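Penicillin-binding protein PbpB (Mycobacterium tuberculosis, PDB 6KGU) synthesises cross-linked peptidoglycan from lipid intermediates during cell-wall biogenesis and is inactivated by beta-lactam antibiotics such as aztreonam. Local coordinates at residues A[329-342]-A[368-382]. Residues are numbered along the deposited sequence; the frame is centred on the assembly and turned at random. Where two conformers were deposited one is given.
Sequences TLMLSQRVGPERYY and PIDQWSGSTFANLPI
F377 of the loop pushes its ring into the bend between helices 326-336 and 338-347, where P338 lies over one face, its CG 4.0 Å from the ring centroid in a CH-pi contact. A flat ring suits this site because both face and edge are used: CZ meets S333 O near the ring plane at 3.4 Å, while CE1 reaches Y341 CB at 3.7 Å. With CG anti to the backbone N (chi1 -165°), F377 reaches across to the bend itself. G337, whose positive phi of 90° ends the first helix, stands at the N-cap of the second; P338 follows in the first turn, where its missing N-H costs no helix bond.

On the second helix Y342 lies against the 3-10 turn at 369-371. I369 CB sits over the tyrosine face, 4.1 Å from the ring centroid, and its CD1 runs on to P338 and E339, the long branched chain serving two neighbours. W372 comes in obliquely, CZ2 at 3.7 Å from Y342 CD1, while its CZ3 meets P338 CB.

The two helices and this long loop belong to the transpeptidase domain, of the beta-lactamase-like fold. At I382 the loop borders the active site: I382 touches the bound aztreonam and lies close to S269, the acyl-ester serine by similarity.

Nearer that site, L330 spreads its methyls over the backbone oxygens of F377 and A378, and CD2 packs on P381 CB. The compact P381 ring also lays CG over a face of Y341. The edge of F377 is turned toward a face of Y341 in an offset edge-to-face pair. A water links the two segments: Y341 OH donates to it at 2.7 Å, and it donates on to P381 O.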
loop_
_atom_site.group_PDB
_atom_site.type_symbol
_atom_site.label_atom_id
_atom_site.label_comp_id
_atom_site.label_asym_id
_atom_site.label_seq_id
_atom_site.Cartn_x
_atom_site.Cartn_y
_atom_site.Cartn_z
ATOM N N THR A 329 -21.531 4.058 -7.767
ATOM C CA THR A 329 -20.706 2.853 -7.805
ATOM C C THR A 329 -21.573 1.601 -7.804
ATOM O O THR A 329 -21.325 0.659 -8.565
ATOM C CB THR A 329 -19.734 2.858 -6.628
ATOM O OG1 THR A 329 -18.818 3.956 -6.784
ATOM C CG2 THR A 329 -18.928 1.539 -6.575
ATOM N N LEU A 330 -22.623 1.592 -6.985
ATOM C CA LEU A 330 -23.463 0.400 -6.887
ATOM C C LEU A 330 -24.345 0.231 -8.115
ATOM O O LEU A 330 -24.598 -0.898 -8.542
ATOM C CB LEU A 330 -24.305 0.448 -5.615
ATOM C CG LEU A 330 -23.474 0.247 -4.344
ATOM C CD1 LEU A 330 -24.330 0.454 -3.107
ATOM C CD2 LEU A 330 -22.846 -1.125 -4.333
ATOM N N MET A 331 -24.830 1.332 -8.697
ATOM C CA MET A 331 -25.589 1.227 -9.938
ATOM C C MET A 331 -24.750 0.596 -11.038
ATOM O O MET A 331 -25.206 -0.315 -11.738
ATOM C CB MET A 331 -26.090 2.606 -10.358
ATOM C CG MET A 331 -27.107 3.161 -9.386
ATOM S SD MET A 331 -27.807 4.700 -9.934
ATOM C CE MET A 331 -28.328 4.250 -11.578
ATOM N N LEU A 332 -23.503 1.058 -11.191
ATOM C CA LEU A 332 -22.588 0.468 -12.167
ATOM C C LEU A 332 -22.220 -0.956 -11.793
ATOM O O LEU A 332 -22.084 -1.816 -12.668
ATOM C CB LEU A 332 -21.303 1.304 -12.281
ATOM C CG LEU A 332 -21.402 2.701 -12.889
ATOM C CD1 LEU A 332 -20.098 3.486 -12.632
ATOM C CD2 LEU A 332 -21.736 2.613 -14.399
ATOM N N SER A 333 -22.007 -1.216 -10.501
ATOM C CA SER A 333 -21.730 -2.585 -10.066
ATOM C C SER A 333 -22.899 -3.520 -10.392
ATOM O O SER A 333 -22.683 -4.708 -10.667
ATOM C CB SER A 333 -21.422 -2.614 -8.558
ATOM O OG SER A 333 -20.252 -1.865 -8.261
ATOM N N GLN A 334 -24.136 -3.009 -10.365
ATOM C CA GLN A 334 -25.291 -3.833 -10.731
ATOM C C GLN A 334 -25.181 -4.337 -12.162
ATOM O O GLN A 334 -25.666 -5.432 -12.470
ATOM C CB GLN A 334 -26.604 -3.060 -10.566
ATOM C CG GLN A 334 -27.067 -2.825 -9.141
ATOM C CD GLN A 334 -28.324 -1.966 -9.091
ATOM O OE1 GLN A 334 -29.006 -1.806 -10.099
ATOM N NE2 GLN A 334 -28.627 -1.396 -7.919
ATOM N N ARG A 335 -24.554 -3.554 -13.055
ATOM C CA ARG A 335 -24.340 -4.034 -14.417
ATOM C C ARG A 335 -23.356 -5.193 -14.430
ATOM O O ARG A 335 -23.512 -6.141 -15.209
ATOM C CB ARG A 335 -23.835 -2.902 -15.312
ATOM C CG ARG A 335 -24.601 -1.588 -15.180
ATOM C CD ARG A 335 -24.033 -0.538 -16.143
ATOM N NE ARG A 335 -24.840 0.685 -16.167
ATOM C CZ ARG A 335 -24.618 1.713 -16.982
ATOM N NH1 ARG A 335 -23.613 1.655 -17.843
ATOM N NH2 ARG A 335 -25.405 2.790 -16.945
ATOM N N VAL A 336 -22.336 -5.129 -13.569
ATOM C CA VAL A 336 -21.319 -6.172 -13.512
ATOM C C VAL A 336 -21.914 -7.484 -13.017
ATOM O O VAL A 336 -21.667 -8.550 -13.592
ATOM C CB VAL A 336 -20.148 -5.720 -12.616
ATOM C CG1 VAL A 336 -19.152 -6.849 -12.410
ATOM C CG2 VAL A 336 -19.465 -4.497 -13.219
ATOM N N GLY A 337 -22.688 -7.428 -11.932
ATOM C CA GLY A 337 -23.228 -8.618 -11.313
ATOM C C GLY A 337 -22.296 -9.183 -10.253
ATOM O O GLY A 337 -21.081 -8.954 -10.278
ATOM N N PRO A 338 -22.861 -9.932 -9.293
ATOM C CA PRO A 338 -22.043 -10.483 -8.191
ATOM C C PRO A 338 -20.916 -11.402 -8.637
ATOM O O PRO A 338 -19.794 -11.298 -8.119
ATOM C CB PRO A 338 -23.078 -11.246 -7.345
ATOM C CG PRO A 338 -24.373 -10.599 -7.645
ATOM C CD PRO A 338 -24.304 -10.163 -9.084
ATOM N N GLU A 339 -21.183 -12.299 -9.593
ATOM C CA GLU A 339 -20.186 -13.289 -9.996
ATOM C C GLU A 339 -18.969 -12.638 -10.636
ATOM O O GLU A 339 -17.827 -12.934 -10.269
ATOM C CB GLU A 339 -20.806 -14.293 -10.962
ATOM C CG GLU A 339 -21.652 -15.352 -10.277
ATOM C CD GLU A 339 -21.795 -16.607 -11.119
ATOM O OE1 GLU A 339 -22.070 -16.484 -12.332
ATOM O OE2 GLU A 339 -21.610 -17.717 -10.572
ATOM N N ARG A 340 -19.186 -11.785 -11.636
ATOM C CA ARG A 340 -18.045 -11.140 -12.265
ATOM C C ARG A 340 -17.355 -10.199 -11.282
ATOM O O ARG A 340 -16.129 -10.080 -11.291
ATOM C CB ARG A 340 -18.476 -10.407 -13.536
ATOM C CG ARG A 340 -18.772 -11.346 -14.713
ATOM C CD ARG A 340 -19.138 -10.623 -16.021
ATOM N NE ARG A 340 -20.322 -9.767 -15.887
ATOM C CZ ARG A 340 -20.981 -9.237 -16.920
ATOM N NH1 ARG A 340 -20.578 -9.489 -18.163
ATOM N NH2 ARG A 340 -22.040 -8.456 -16.714
ATOM N N TYR A 341 -18.120 -9.547 -10.404
ATOM C CA TYR A 341 -17.490 -8.681 -9.418
ATOM C C TYR A 341 -16.586 -9.485 -8.487
ATOM O O TYR A 341 -15.419 -9.137 -8.283
ATOM C CB TYR A 341 -18.529 -7.918 -8.609
ATOM C CG TYR A 341 -17.831 -6.976 -7.671
ATOM C CD1 TYR A 341 -17.329 -5.759 -8.129
ATOM C CD2 TYR A 341 -17.601 -7.331 -6.343
ATOM C CE1 TYR A 341 -16.638 -4.903 -7.271
ATOM C CE2 TYR A 341 -16.929 -6.496 -5.487
ATOM C CZ TYR A 341 -16.436 -5.285 -5.950
ATOM O OH TYR A 341 -15.753 -4.460 -5.079
ATOM N N TYR A 342 -17.111 -10.567 -7.906
ATOM C CA TYR A 342 -16.287 -11.380 -7.019
ATOM C C TYR A 342 -15.072 -11.946 -7.749
ATOM O O TYR A 342 -13.981 -12.042 -7.172
ATOM C CB TYR A 342 -17.116 -12.506 -6.404
ATOM C CG TYR A 342 -16.315 -13.412 -5.503
ATOM C CD1 TYR A 342 -15.979 -13.018 -4.219
ATOM C CD2 TYR A 342 -15.911 -14.669 -5.929
ATOM C CE1 TYR A 342 -15.254 -13.843 -3.385
ATOM C CE2 TYR A 342 -15.182 -15.510 -5.099
ATOM C CZ TYR A 342 -14.865 -15.090 -3.827
ATOM O OH TYR A 342 -14.144 -15.908 -2.989
ATOM N N PRO A 368 -16.276 -15.248 0.719
ATOM C CA PRO A 368 -16.514 -15.957 -0.547
ATOM C C PRO A 368 -17.972 -15.847 -0.973
ATOM O O PRO A 368 -18.875 -15.662 -0.153
ATOM C CB PRO A 368 -16.121 -17.410 -0.228
ATOM C CG PRO A 368 -16.236 -17.520 1.245
ATOM C CD PRO A 368 -15.870 -16.166 1.797
ATOM N N ILE A 369 -18.193 -15.927 -2.286
ATOM C CA ILE A 369 -19.507 -15.580 -2.812
ATOM C C ILE A 369 -20.576 -16.570 -2.344
ATOM O O ILE A 369 -21.712 -16.164 -2.064
ATOM C CB ILE A 369 -19.449 -15.448 -4.348
ATOM C CG1 ILE A 369 -20.746 -14.830 -4.882
ATOM C CG2 ILE A 369 -19.108 -16.777 -5.022
ATOM C CD1 ILE A 369 -20.719 -14.556 -6.385
ATOM N N ASP A 370 -20.233 -17.856 -2.187
ATOM C CA ASP A 370 -21.251 -18.810 -1.757
ATOM C C ASP A 370 -21.744 -18.553 -0.339
ATOM O O ASP A 370 -22.745 -19.155 0.063
ATOM C CB ASP A 370 -20.745 -20.253 -1.885
ATOM C CG ASP A 370 -19.435 -20.499 -1.159
ATOM O OD1 ASP A 370 -18.933 -19.587 -0.465
ATOM O OD2 ASP A 370 -18.913 -21.629 -1.282
ATOM N N GLN A 371 -21.109 -17.653 0.410
ATOM C CA GLN A 371 -21.565 -17.299 1.747
ATOM C C GLN A 371 -22.100 -15.875 1.840
ATOM O O GLN A 371 -22.381 -15.407 2.943
ATOM C CB GLN A 371 -20.430 -17.511 2.750
ATOM C CG GLN A 371 -19.848 -18.916 2.664
ATOM C CD GLN A 371 -18.570 -19.081 3.461
ATOM O OE1 GLN A 371 -18.284 -18.301 4.373
ATOM N NE2 GLN A 371 -17.784 -20.095 3.109
ATOM N N TRP A 372 -22.271 -15.183 0.716
ATOM C CA TRP A 372 -22.766 -13.811 0.760
ATOM C C TRP A 372 -24.179 -13.753 1.335
ATOM O O TRP A 372 -25.014 -14.624 1.078
ATOM C CB TRP A 372 -22.758 -13.192 -0.642
ATOM C CG TRP A 372 -21.389 -12.802 -1.152
ATOM C CD1 TRP A 372 -20.177 -13.111 -0.593
ATOM C CD2 TRP A 372 -21.098 -12.014 -2.318
ATOM N NE1 TRP A 372 -19.156 -12.579 -1.345
ATOM C CE2 TRP A 372 -19.695 -11.896 -2.405
ATOM C CE3 TRP A 372 -21.891 -11.394 -3.291
ATOM C CZ2 TRP A 372 -19.068 -11.196 -3.434
ATOM C CZ3 TRP A 372 -21.267 -10.692 -4.310
ATOM C CH2 TRP A 372 -19.869 -10.594 -4.371
ATOM N N SER A 373 -24.449 -12.714 2.120
ATOM C CA SER A 373 -25.813 -12.435 2.522
ATOM C C SER A 373 -26.537 -11.718 1.384
ATOM O O SER A 373 -25.982 -11.473 0.309
ATOM C CB SER A 373 -25.838 -11.589 3.789
ATOM O OG SER A 373 -25.696 -10.218 3.454
ATOM N N GLY A 374 -27.795 -11.359 1.619
ATOM C CA GLY A 374 -28.489 -10.574 0.615
ATOM C C GLY A 374 -27.942 -9.175 0.445
ATOM O O GLY A 374 -28.250 -8.527 -0.560
ATOM N N SER A 375 -27.122 -8.710 1.392
ATOM C CA SER A 375 -26.644 -7.337 1.434
ATOM C C SER A 375 -25.142 -7.193 1.182
ATOM O O SER A 375 -24.649 -6.058 1.124
ATOM C CB SER A 375 -26.985 -6.718 2.790
ATOM O OG SER A 375 -26.190 -7.302 3.811
ATOM N N THR A 376 -24.403 -8.302 1.055
ATOM C CA THR A 376 -22.970 -8.243 0.764
ATOM C C THR A 376 -22.678 -7.417 -0.482
ATOM O O THR A 376 -21.790 -6.554 -0.476
ATOM C CB THR A 376 -22.409 -9.651 0.564
ATOM O OG1 THR A 376 -22.867 -10.499 1.616
ATOM C CG2 THR A 376 -20.884 -9.606 0.557
ATOM N N PHE A 377 -23.409 -7.687 -1.569
ATOM C CA PHE A 377 -23.137 -7.025 -2.836
ATOM C C PHE A 377 -23.430 -5.529 -2.786
ATOM O O PHE A 377 -22.889 -4.775 -3.601
ATOM C CB PHE A 377 -23.937 -7.686 -3.961
ATOM C CG PHE A 377 -23.465 -7.306 -5.349
ATOM C CD1 PHE A 377 -22.113 -7.312 -5.661
ATOM C CD2 PHE A 377 -24.372 -6.956 -6.339
ATOM C CE1 PHE A 377 -21.678 -6.983 -6.936
ATOM C CE2 PHE A 377 -23.943 -6.622 -7.619
ATOM C CZ PHE A 377 -22.598 -6.637 -7.920
ATOM N N ALA A 378 -24.267 -5.080 -1.858
ATOM C CA ALA A 378 -24.458 -3.652 -1.663
ATOM C C ALA A 378 -23.330 -3.006 -0.867
ATOM O O ALA A 378 -23.311 -1.778 -0.741
ATOM C CB ALA A 378 -25.786 -3.386 -0.947
ATOM N N ASN A 379 -22.408 -3.793 -0.311
ATOM C CA ASN A 379 -21.359 -3.275 0.557
ATOM C C ASN A 379 -19.966 -3.392 -0.043
ATOM O O ASN A 379 -19.209 -2.414 -0.035
ATOM C CB ASN A 379 -21.401 -3.996 1.914
ATOM C CG ASN A 379 -22.615 -3.597 2.745
ATOM O OD1 ASN A 379 -23.394 -4.444 3.164
ATOM N ND2 ASN A 379 -22.788 -2.305 2.962
ATOM N N LEU A 380 -19.597 -4.579 -0.538
ATOM C CA LEU A 380 -18.251 -4.799 -1.070
ATOM C C LEU A 380 -17.826 -3.777 -2.122
ATOM O O LEU A 380 -16.694 -3.274 -2.031
ATOM C CB LEU A 380 -18.136 -6.219 -1.650
ATOM C CG LEU A 380 -18.189 -7.398 -0.685
ATOM C CD1 LEU A 380 -17.793 -8.691 -1.408
ATOM C CD2 LEU A 380 -17.310 -7.140 0.545
ATOM N N PRO A 381 -18.643 -3.440 -3.132
ATOM C CA PRO A 381 -18.169 -2.501 -4.166
ATOM C C PRO A 381 -17.783 -1.138 -3.634
ATOM O O PRO A 381 -16.950 -0.477 -4.256
ATOM C CB PRO A 381 -19.349 -2.410 -5.141
ATOM C CG PRO A 381 -20.054 -3.751 -4.995
ATOM C CD PRO A 381 -19.955 -4.025 -3.498
ATOM N N ILE A 382 -18.315 -0.695 -2.495
ATOM C CA ILE A 382 -17.861 0.568 -1.920
ATOM C C ILE A 382 -16.850 0.354 -0.788
ATOM O O ILE A 382 -16.544 1.292 -0.052
ATOM C CB ILE A 382 -19.054 1.434 -1.472
ATOM C CG1 ILE A 382 -19.983 0.678 -0.518
ATOM C CG2 ILE A 382 -19.873 1.844 -2.702
ATOM C CD1 ILE A 382 -19.609 0.746 0.934
HETATM O O HOH W 1 -15.237 -1.935 -5.908
#